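Local coordinates for protein alternansucrase (Leuconostoc mesenteroides, PDB 6HVG) that belongs to glycoside hydrolase family 70, combining a calcium-bearing TIM-barrel-clan domain with repeats of the choline-binding type, at residues K159-T162 against G163-I167; A395-D399 against K400-E404; L1281-Q1284 against L1285-K1288. All coordinates share one frame; numbering follows the deposited sequence.

From the N terminus, contact 1 comes first: residues 159-167 turn out of the loop after strand 150-153 into strand 163-167, within a choline-binding-type repeat. More than two hundred residues later, contact 2 folds residues 395-404 into a compact turn between helix 390-393 and strand 415-416. Contact 3, residues 1281-1288, is another local turn, near the end of the family 70 range. The three lie in series and none nests in or crosses another. Contacts 2 and 3 nevertheless touch, through A395 N and L1285 O and through the packing of F403 on L1281, whereas contact 1 lies about 58 Å from contact 2 between nearest atoms, on the opposite side of the chain's centre.

Contact 1 of 3, residues K159-T162 against G163-I167; sequences KQVT and GLQNI
V161 and Q165 meet inside the bend that leads into a beta hairpin of a choline-binding-type repeat, the hairpin being strand 163-167 paired with antiparallel strand 170-174. Its backbone pairing joins G163 with F174 and Q165 with Q172, and the bend leads straight into this two-stranded sheet.

The polar part is one side-chain to main-chain hydrogen bond. The amide of Q165 turns back towards the preceding loop and gives NE2 to T162 O at 3.1 Å. The bond is close to straight, with an N-H...O angle of 172°. It arrives nearly along the C=O axis, and the oxygen lies close to the plane of the Q165 amide. A bend at chi2 (-83°) brings the amide round to that carbonyl, instead of letting the chain run straight out from the strand. The bond thus links the carbonyl of T162 to the side chain three residues further on. Between the two partners the chain passes through G163, whose positive phi suits a glycine.

The apolar part is carried by V161. V161 and Q165 approach from opposite directions, the methyl against the stem and amide of the glutamine. The V161 methyl that does this is placed opposite its own backbone N (chi1 172°). Y153 of strand 150-153 packs on both V161 and I167, and I139 touches Q165. At the meeting point itself, V161 CG1 lies beside the Q165 chain, 3.4 Å from both CD and NE2.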
ATOM      1  N   LYS A 159     -35.707  17.559  17.962  1.00127.06           N
ATOM      2  CA  LYS A 159     -35.773  18.838  18.661  1.00126.48           C
ATOM      3  C   LYS A 159     -34.648  19.761  18.195  1.00120.80           C
ATOM      4  O   LYS A 159     -33.495  19.354  18.119  1.00105.86           O
ATOM      5  CB  LYS A 159     -35.667  18.615  20.173  1.00129.14           C
ATOM      6  CG  LYS A 159     -36.244  19.746  21.024  1.00125.18           C
ATOM      7  CD  LYS A 159     -36.049  19.484  22.514  1.00125.94           C
ATOM      8  CE  LYS A 159     -36.661  18.150  22.945  1.00125.84           C
ATOM      9  NZ  LYS A 159     -36.728  17.970  24.421  1.00125.24           N
ATOM     10  N   GLN A 160     -35.006  21.002  17.879  1.00120.25           N
ATOM     11  CA  GLN A 160     -34.033  22.036  17.518  1.00111.71           C
ATOM     12  C   GLN A 160     -33.183  22.381  18.733  1.00106.37           C
ATOM     13  O   GLN A 160     -33.677  22.419  19.857  1.00107.85           O
ATOM     14  CB  GLN A 160     -34.744  23.300  17.020  1.00109.94           C
ATOM     15  CG  GLN A 160     -33.889  24.188  16.135  1.00106.28           C
ATOM     16  CD  GLN A 160     -34.675  25.333  15.530  1.00104.62           C
ATOM     17  OE1 GLN A 160     -34.517  25.655  14.354  1.00104.50           O
ATOM     18  NE2 GLN A 160     -35.535  25.942  16.325  1.00104.62           N
ATOM     19  N   VAL A 161     -31.907  22.646  18.498  1.00 98.75           N
ATOM     20  CA  VAL A 161     -30.955  22.832  19.581  1.00 95.91           C
ATOM     21  C   VAL A 161     -30.514  24.286  19.793  1.00 90.91           C
ATOM     22  O   VAL A 161     -30.063  24.964  18.866  1.00 89.64           O
ATOM     23  CB  VAL A 161     -29.710  21.969  19.333  1.00 98.95           C
ATOM     24  CG1 VAL A 161     -28.629  22.300  20.340  1.00101.52           C
ATOM     25  CG2 VAL A 161     -30.073  20.498  19.413  1.00 98.73           C
ATOM     26  N   THR A 162     -30.623  24.735  21.037  1.00 88.98           N
ATOM     27  CA  THR A 162     -30.101  26.039  21.463  1.00 84.93           C
ATOM     28  C   THR A 162     -28.939  25.836  22.433  1.00 82.82           C
ATOM     29  O   THR A 162     -28.735  24.739  22.933  1.00 80.98           O
ATOM     30  CB  THR A 162     -31.184  26.890  22.164  1.00 81.82           C
ATOM     31  OG1 THR A 162     -31.566  26.257  23.391  1.00 78.15           O
ATOM     32  CG2 THR A 162     -32.404  27.087  21.246  1.00 80.52           C
ATOM     33  N   GLY A 163     -28.186  26.907  22.686  1.00 83.29           N
ATOM     34  CA  GLY A 163     -27.144  26.920  23.713  1.00 82.69           C
ATOM     35  C   GLY A 163     -25.847  26.249  23.295  1.00 81.04           C
ATOM     36  O   GLY A 163     -25.702  25.781  22.168  1.00 78.07           O
ATOM     37  N   LEU A 164     -24.898  26.211  24.224  1.00 82.38           N
ATOM     38  CA  LEU A 164     -23.613  25.558  24.006  1.00 81.41           C
ATOM     39  C   LEU A 164     -23.813  24.048  23.896  1.00 81.19           C
ATOM     40  O   LEU A 164     -24.486  23.463  24.741  1.00 83.54           O
ATOM     41  CB  LEU A 164     -22.679  25.880  25.176  1.00 82.83           C
ATOM     42  CG  LEU A 164     -21.261  25.308  25.069  1.00 85.51           C
ATOM     43  CD1 LEU A 164     -20.367  26.140  24.140  1.00 85.69           C
ATOM     44  CD2 LEU A 164     -20.655  25.189  26.462  1.00 86.69           C
ATOM     45  N   GLN A 165     -23.238  23.422  22.864  1.00 80.55           N
ATOM     46  CA  GLN A 165     -23.410  21.972  22.612  1.00 82.62           C
ATOM     47  C   GLN A 165     -22.180  21.302  22.026  1.00 83.23           C
ATOM     48  O   GLN A 165     -21.709  21.717  20.972  1.00 81.63           O
ATOM     49  CB  GLN A 165     -24.535  21.744  21.605  1.00 80.86           C
ATOM     50  CG  GLN A 165     -25.882  22.286  22.019  1.00 83.22           C
ATOM     51  CD  GLN A 165     -26.648  21.361  22.932  1.00 84.31           C
ATOM     52  OE1 GLN A 165     -26.291  20.187  23.089  1.00 84.97           O
ATOM     53  NE2 GLN A 165     -27.721  21.883  23.542  1.00 83.18           N
ATOM     54  N   ASN A 166     -21.690  20.247  22.671  1.00 87.09           N
ATOM     55  CA  ASN A 166     -20.651  19.423  22.064  1.00 88.65           C
ATOM     56  C   ASN A 166     -21.297  18.394  21.154  1.00 89.12           C
ATOM     57  O   ASN A 166     -21.827  17.403  21.628  1.00 96.66           O
ATOM     58  CB  ASN A 166     -19.783  18.718  23.110  1.00 89.68           C
ATOM     59  CG  ASN A 166     -18.624  17.953  22.480  1.00 91.76           C
ATOM     60  OD1 ASN A 166     -18.568  17.788  21.266  1.00 89.93           O
ATOM     61  ND2 ASN A 166     -17.688  17.490  23.298  1.00 94.26           N
ATOM     62  N   ILE A 167     -21.259  18.636  19.850  1.00 86.78           N
ATOM     63  CA  ILE A 167     -21.819  17.708  18.878  1.00 88.31           C
ATOM     64  C   ILE A 167     -20.689  16.970  18.151  1.00 94.00           C
ATOM     65  O   ILE A 167     -19.890  17.595  17.447  1.00102.51           O
ATOM     66  CB  ILE A 167     -22.695  18.443  17.853  1.00 84.70           C
ATOM     67  CG1 ILE A 167     -23.881  19.107  18.549  1.00 86.53           C
ATOM     68  CG2 ILE A 167     -23.206  17.476  16.797  1.00 83.51           C
ATOM     69  CD1 ILE A 167     -24.477  20.257  17.754  1.00 86.37           C
TER

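Contact 2 of 3, residues A395-D399 against K400-E404; sequences AKSYD and KSSFE
D399 and S401 meet in an Asx turn, set on a backbone turn in the loop between helix 390-393 and strand 415-416. From CB the D399 side chain leaves with CG between its backbone N and carbonyl carbon (chi1 54°), and this carries the carboxylate back over the turn. CG comes 4.0 Å from S401 N. OD1 then accepts a weak hydrogen bond from S401 N at 3.3 Å and also lies near S401 CB. OD2 takes the hydroxyl of S397, OG to OD2 2.8 Å, from above the carboxylate plane. One oxygen is thus bonded to S397, before the aspartate, and the other weakly to S401, after it, which probably limits rotation of the group.

The main-chain carbonyl of D399 adds weak bonds from S402 N (3.2 Å) and F403 N (3.3 Å), so the turn is closed by several bent bonds together. The same D399 O lies at the edge of the F403 ring, in its plane. Next round the ring, CE2 packs 3.9 Å from A395 CB, and I1273 and L1281 also pack on the ring. Beyond the turn, E404 forms a salt bridge to R502, and S402 pairs through its backbone with R417. Within it, S402 CB rests 3.4 Å from S397 O.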
ATOM      1  N   ALA A 395      39.962 -19.878  13.552  1.00 63.77           N
ATOM      2  CA  ALA A 395      39.013 -20.933  13.253  1.00 65.07           C
ATOM      3  C   ALA A 395      39.688 -22.295  13.345  1.00 64.93           C
ATOM      4  O   ALA A 395      40.809 -22.460  12.860  1.00 63.36           O
ATOM      5  CB  ALA A 395      38.432 -20.717  11.864  1.00 65.50           C
ATOM      6  N   LYS A 396      38.993 -23.241  13.979  1.00 64.37           N
ATOM      7  CA  LYS A 396      39.433 -24.632  14.075  1.00 66.02           C
ATOM      8  C   LYS A 396      39.550 -25.245  12.697  1.00 62.66           C
ATOM      9  O   LYS A 396      40.410 -26.076  12.449  1.00 61.17           O
ATOM     10  CB  LYS A 396      38.419 -25.451  14.896  1.00 67.97           C
ATOM     11  CG  LYS A 396      38.745 -26.933  15.079  1.00 68.54           C
ATOM     12  CD  LYS A 396      39.943 -27.151  15.982  1.00 70.78           C
ATOM     13  CE  LYS A 396      40.272 -28.631  16.114  1.00 72.71           C
ATOM     14  NZ  LYS A 396      41.543 -28.840  16.869  1.00 72.06           N
ATOM     15  N   SER A 397      38.656 -24.821  11.817  1.00 62.11           N
ATOM     16  CA  SER A 397      38.505 -25.397  10.506  1.00 64.26           C
ATOM     17  C   SER A 397      37.940 -24.315   9.592  1.00 65.69           C
ATOM     18  O   SER A 397      37.222 -23.410  10.060  1.00 65.37           O
ATOM     19  CB  SER A 397      37.528 -26.568  10.604  1.00 66.68           C
ATOM     20  OG  SER A 397      37.523 -27.352   9.442  1.00 74.44           O
ATOM     21  N   TYR A 398      38.249 -24.407   8.295  1.00 64.07           N
ATOM     22  CA  TYR A 398      37.733 -23.450   7.305  1.00 60.81           C
ATOM     23  C   TYR A 398      36.629 -24.081   6.449  1.00 60.35           C
ATOM     24  O   TYR A 398      36.797 -24.283   5.243  1.00 60.52           O
ATOM     25  CB  TYR A 398      38.869 -22.926   6.422  1.00 59.84           C
ATOM     26  CG  TYR A 398      40.142 -22.585   7.173  1.00 59.48           C
ATOM     27  CD1 TYR A 398      40.099 -21.955   8.412  1.00 61.09           C
ATOM     28  CD2 TYR A 398      41.391 -22.855   6.624  1.00 60.36           C
ATOM     29  CE1 TYR A 398      41.265 -21.628   9.098  1.00 62.40           C
ATOM     30  CE2 TYR A 398      42.564 -22.521   7.299  1.00 62.03           C
ATOM     31  CZ  TYR A 398      42.496 -21.916   8.545  1.00 61.95           C
ATOM     32  OH  TYR A 398      43.637 -21.598   9.249  1.00 55.41           O
ATOM     33  N   ASP A 399      35.495 -24.385   7.078  1.00 61.61           N
ATOM     34  CA  ASP A 399      34.401 -25.106   6.411  1.00 67.07           C
ATOM     35  C   ASP A 399      33.103 -25.040   7.223  1.00 67.51           C
ATOM     36  O   ASP A 399      33.059 -24.416   8.281  1.00 64.65           O
ATOM     37  CB  ASP A 399      34.798 -26.575   6.133  1.00 71.18           C
ATOM     38  CG  ASP A 399      35.262 -27.314   7.383  1.00 72.43           C
ATOM     39  OD1 ASP A 399      34.846 -26.930   8.502  1.00 73.66           O
ATOM     40  OD2 ASP A 399      36.061 -28.268   7.237  1.00 69.84           O
ATOM     41  N   LYS A 400      32.050 -25.681   6.718  1.00 68.88           N
ATOM     42  CA  LYS A 400      30.730 -25.605   7.333  1.00 68.82           C
ATOM     43  C   LYS A 400      30.668 -26.181   8.750  1.00 68.52           C
ATOM     44  O   LYS A 400      29.764 -25.825   9.507  1.00 64.44           O
ATOM     45  CB  LYS A 400      29.697 -26.288   6.441  1.00 75.01           C
ATOM     46  CG  LYS A 400      29.534 -25.607   5.090  1.00 79.39           C
ATOM     47  CD  LYS A 400      28.341 -26.102   4.281  1.00 81.95           C
ATOM     48  CE  LYS A 400      28.253 -25.347   2.957  1.00 80.60           C
ATOM     49  NZ  LYS A 400      26.948 -25.472   2.261  1.00 78.68           N
ATOM     50  N   SER A 401      31.622 -27.039   9.122  1.00 70.85           N
ATOM     51  CA  SER A 401      31.682 -27.566  10.499  1.00 75.52           C
ATOM     52  C   SER A 401      31.864 -26.461  11.517  1.00 73.58           C
ATOM     53  O   SER A 401      31.100 -26.354  12.475  1.00 76.22           O
ATOM     54  CB  SER A 401      32.834 -28.551  10.675  1.00 78.94           C
ATOM     55  OG  SER A 401      32.591 -29.731   9.947  1.00 85.46           O
ATOM     56  N   SER A 402      32.880 -25.637  11.285  1.00 71.46           N
ATOM     57  CA  SER A 402      33.307 -24.615  12.248  1.00 67.83           C
ATOM     58  C   SER A 402      32.660 -23.243  12.062  1.00 62.44           C
ATOM     59  O   SER A 402      32.933 -22.340  12.850  1.00 57.58           O
ATOM     60  CB  SER A 402      34.830 -24.470  12.203  1.00 67.82           C
ATOM     61  OG  SER A 402      35.436 -25.629  12.709  1.00 68.13           O
ATOM     62  N   PHE A 403      31.816 -23.087  11.039  1.00 60.58           N
ATOM     63  CA  PHE A 403      31.166 -21.796  10.748  1.00 60.14           C
ATOM     64  C   PHE A 403      29.675 -21.941  10.490  1.00 57.33           C
ATOM     65  O   PHE A 403      29.283 -22.672   9.590  1.00 57.73           O
ATOM     66  CB  PHE A 403      31.777 -21.178   9.490  1.00 60.01           C
ATOM     67  CG  PHE A 403      33.070 -20.443   9.714  1.00 59.45           C
ATOM     68  CD1 PHE A 403      33.066 -19.214  10.319  1.00 56.99           C
ATOM     69  CD2 PHE A 403      34.279 -20.978   9.271  1.00 59.10           C
ATOM     70  CE1 PHE A 403      34.244 -18.536  10.504  1.00 58.26           C
ATOM     71  CE2 PHE A 403      35.458 -20.302   9.448  1.00 60.35           C
ATOM     72  CZ  PHE A 403      35.441 -19.075  10.063  1.00 59.09           C
ATOM     73  N   GLU A 404      28.851 -21.229  11.250  1.00 57.28           N
ATOM     74  CA  GLU A 404      27.425 -21.127  10.932  1.00 56.21           C
ATOM     75  C   GLU A 404      27.301 -20.283   9.681  1.00 54.82           C
ATOM     76  O   GLU A 404      27.940 -19.237   9.574  1.00 56.22           O
ATOM     77  CB  GLU A 404      26.632 -20.498  12.090  1.00 59.52           C
ATOM     78  CG  GLU A 404      26.471 -21.416  13.309  1.00 60.84           C
ATOM     79  CD  GLU A 404      25.800 -20.739  14.498  1.00 60.85           C
ATOM     80  OE1 GLU A 404      25.473 -19.533  14.433  1.00 61.24           O
ATOM     81  OE2 GLU A 404      25.564 -21.430  15.509  1.00 58.98           O
TER

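Contact 3 of 3, residues L1281-Q1284 against L1285-K1288; sequences LPLQ and LQNK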
ATOM      1  N   LEU A1281      38.474 -16.023   3.841  1.00 48.01           N
ATOM      2  CA  LEU A1281      38.181 -15.594   5.205  1.00 46.29           C
ATOM      3  C   LEU A1281      39.079 -14.434   5.588  1.00 46.31           C
ATOM      4  O   LEU A1281      40.083 -14.190   4.925  1.00 47.66           O
ATOM      5  CB  LEU A1281      38.413 -16.728   6.179  1.00 46.51           C
ATOM      6  CG  LEU A1281      37.373 -17.826   6.188  1.00 49.23           C
ATOM      7  CD1 LEU A1281      37.988 -19.092   6.787  1.00 52.03           C
ATOM      8  CD2 LEU A1281      36.125 -17.397   6.941  1.00 47.17           C
ATOM      9  N   PRO A1282      38.728 -13.709   6.661  1.00 46.29           N
ATOM     10  CA  PRO A1282      39.663 -12.743   7.187  1.00 46.29           C
ATOM     11  C   PRO A1282      40.909 -13.472   7.638  1.00 45.40           C
ATOM     12  O   PRO A1282      40.802 -14.600   8.088  1.00 47.54           O
ATOM     13  CB  PRO A1282      38.929 -12.148   8.391  1.00 47.19           C
ATOM     14  CG  PRO A1282      37.495 -12.449   8.182  1.00 48.23           C
ATOM     15  CD  PRO A1282      37.480 -13.747   7.441  1.00 48.73           C
ATOM     16  N   LEU A1283      42.074 -12.850   7.513  1.00 43.65           N
ATOM     17  CA  LEU A1283      43.327 -13.542   7.818  1.00 42.66           C
ATOM     18  C   LEU A1283      43.478 -13.883   9.301  1.00 44.46           C
ATOM     19  O   LEU A1283      44.148 -14.845   9.619  1.00 46.32           O
ATOM     20  CB  LEU A1283      44.524 -12.731   7.313  1.00 42.99           C
ATOM     21  CG  LEU A1283      44.657 -12.546   5.786  1.00 42.20           C
ATOM     22  CD1 LEU A1283      45.712 -11.501   5.491  1.00 42.64           C
ATOM     23  CD2 LEU A1283      44.992 -13.818   5.073  1.00 42.04           C
ATOM     24  N   GLN A1284      42.861 -13.115  10.204  1.00 46.75           N
ATOM     25  CA  GLN A1284      42.928 -13.400  11.650  1.00 50.21           C
ATOM     26  C   GLN A1284      42.408 -14.803  11.919  1.00 52.99           C
ATOM     27  O   GLN A1284      42.916 -15.510  12.812  1.00 55.13           O
ATOM     28  CB  GLN A1284      42.020 -12.471  12.483  1.00 53.51           C
ATOM     29  CG  GLN A1284      42.226 -10.990  12.336  1.00 52.34           C
ATOM     30  CD  GLN A1284      41.597 -10.435  11.101  1.00 50.21           C
ATOM     31  OE1 GLN A1284      41.590 -11.078  10.039  1.00 46.67           O
ATOM     32  NE2 GLN A1284      41.086  -9.211  11.216  1.00 52.08           N
ATOM     33  N   LEU A1285      41.350 -15.171  11.201  1.00 51.97           N
ATOM     34  CA  LEU A1285      40.661 -16.414  11.444  1.00 54.41           C
ATOM     35  C   LEU A1285      41.446 -17.615  10.967  1.00 55.61           C
ATOM     36  O   LEU A1285      41.201 -18.708  11.472  1.00 61.67           O
ATOM     37  CB  LEU A1285      39.272 -16.407  10.813  1.00 56.47           C
ATOM     38  CG  LEU A1285      38.179 -15.623  11.560  1.00 55.20           C
ATOM     39  CD1 LEU A1285      38.079 -16.001  13.024  1.00 58.38           C
ATOM     40  CD2 LEU A1285      38.451 -14.162  11.472  1.00 55.36           C
ATOM     41  N   GLN A1286      42.403 -17.420  10.059  1.00 56.43           N
ATOM     42  CA  GLN A1286      43.277 -18.506   9.597  1.00 57.36           C
ATOM     43  C   GLN A1286      44.655 -18.506  10.240  1.00 57.19           C
ATOM     44  O   GLN A1286      45.573 -19.175   9.764  1.00 55.71           O
ATOM     45  CB  GLN A1286      43.461 -18.414   8.100  1.00 56.91           C
ATOM     46  CG  GLN A1286      42.185 -18.471   7.299  1.00 58.26           C
ATOM     47  CD  GLN A1286      42.479 -18.371   5.822  1.00 59.71           C
ATOM     48  OE1 GLN A1286      43.200 -17.474   5.381  1.00 67.11           O
ATOM     49  NE2 GLN A1286      41.960 -19.315   5.053  1.00 59.80           N
ATOM     50  N   ASN A1287      44.779 -17.776  11.343  1.00 59.95           N
ATOM     51  CA  ASN A1287      46.053 -17.593  12.057  1.00 56.35           C
ATOM     52  C   ASN A1287      47.123 -17.055  11.150  1.00 56.60           C
ATOM     53  O   ASN A1287      48.222 -17.593  11.121  1.00 65.43           O
ATOM     54  CB  ASN A1287      46.520 -18.892  12.734  1.00 54.33           C
ATOM     55  CG  ASN A1287      47.614 -18.654  13.779  1.00 54.32           C
ATOM     56  OD1 ASN A1287      47.745 -17.581  14.342  1.00 54.69           O
ATOM     57  ND2 ASN A1287      48.437 -19.649  13.990  1.00 54.58           N
ATOM     58  N   LYS A1288      46.796 -16.029  10.378  1.00 53.44           N
ATOM     59  CA  LYS A1288      47.772 -15.356   9.574  1.00 56.26           C
ATOM     60  C   LYS A1288      47.730 -13.955  10.055  1.00 56.58           C
ATOM     61  O   LYS A1288      46.817 -13.583  10.772  1.00 55.71           O
ATOM     62  CB  LYS A1288      47.426 -15.449   8.091  1.00 60.67           C
ATOM     63  CG  LYS A1288      47.540 -16.858   7.554  1.00 65.28           C
ATOM     64  CD  LYS A1288      47.468 -16.827   6.030  1.00 74.23           C
ATOM     65  CE  LYS A1288      47.375 -18.229   5.417  1.00 80.20           C
ATOM     66  NZ  LYS A1288      48.556 -19.067   5.796  1.00 82.93           N
TER
HETATM   67  O   HOH W   1      41.653 -16.354   2.685  1.00 53.88           O
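A Schellman motif, bringing K1288 back over L1283 at the end of a short run of tight turns, shapes residues 1281-1288 near the end of the family 70 range. Its outer bond runs from K1288 N to L1283 O at 3.0 Å, and its inner one from N1287 N to Q1284 O at 3.3 Å. N1287, the donor of the inner bond, has left-handed backbone angles (phi 55°, psi 47°), which reverse the chain as the motif requires. Two further main-chain bonds precede them, L1285 N to P1282 O and Q1286 N to L1283 O, the latter 3.1 Å long. L1283 O is thus held by two N-H groups, from Q1286 and K1288, which reach it from opposite faces of its carbonyl plane.

Side chains fill the flanks of the turns. L1285 CD2 lies 3.7 Å from P1282 CB and almost as near CG, the methyl resting against the proline ring, which W443 and S1307 also touch. On another flank L1283 CD2 meets K1288 CD at 4.0 Å, its tip against the aliphatic stem of the lysine, whose terminal part leads away. The Q1286 chain is extended beyond CG (chi2 180°), and this carries OE1 to within 4.1 Å of L1283 CD2. A water lies between L1281 N and Q1286 OE1, with weak hydrogen bonds to both.

Around the turn, L1281 O bonds to the hydroxyl of Y1309, L1283 pairs by its backbone with S1307, and Q1286 packs on Y398. The hold across the two segments thus consists of main-chain hydrogen bonds, apolar packing and a weak water bridge, and L1283 O, accepting from both Q1286 N and K1288 N, helps hold the chain where N1287 turns it back.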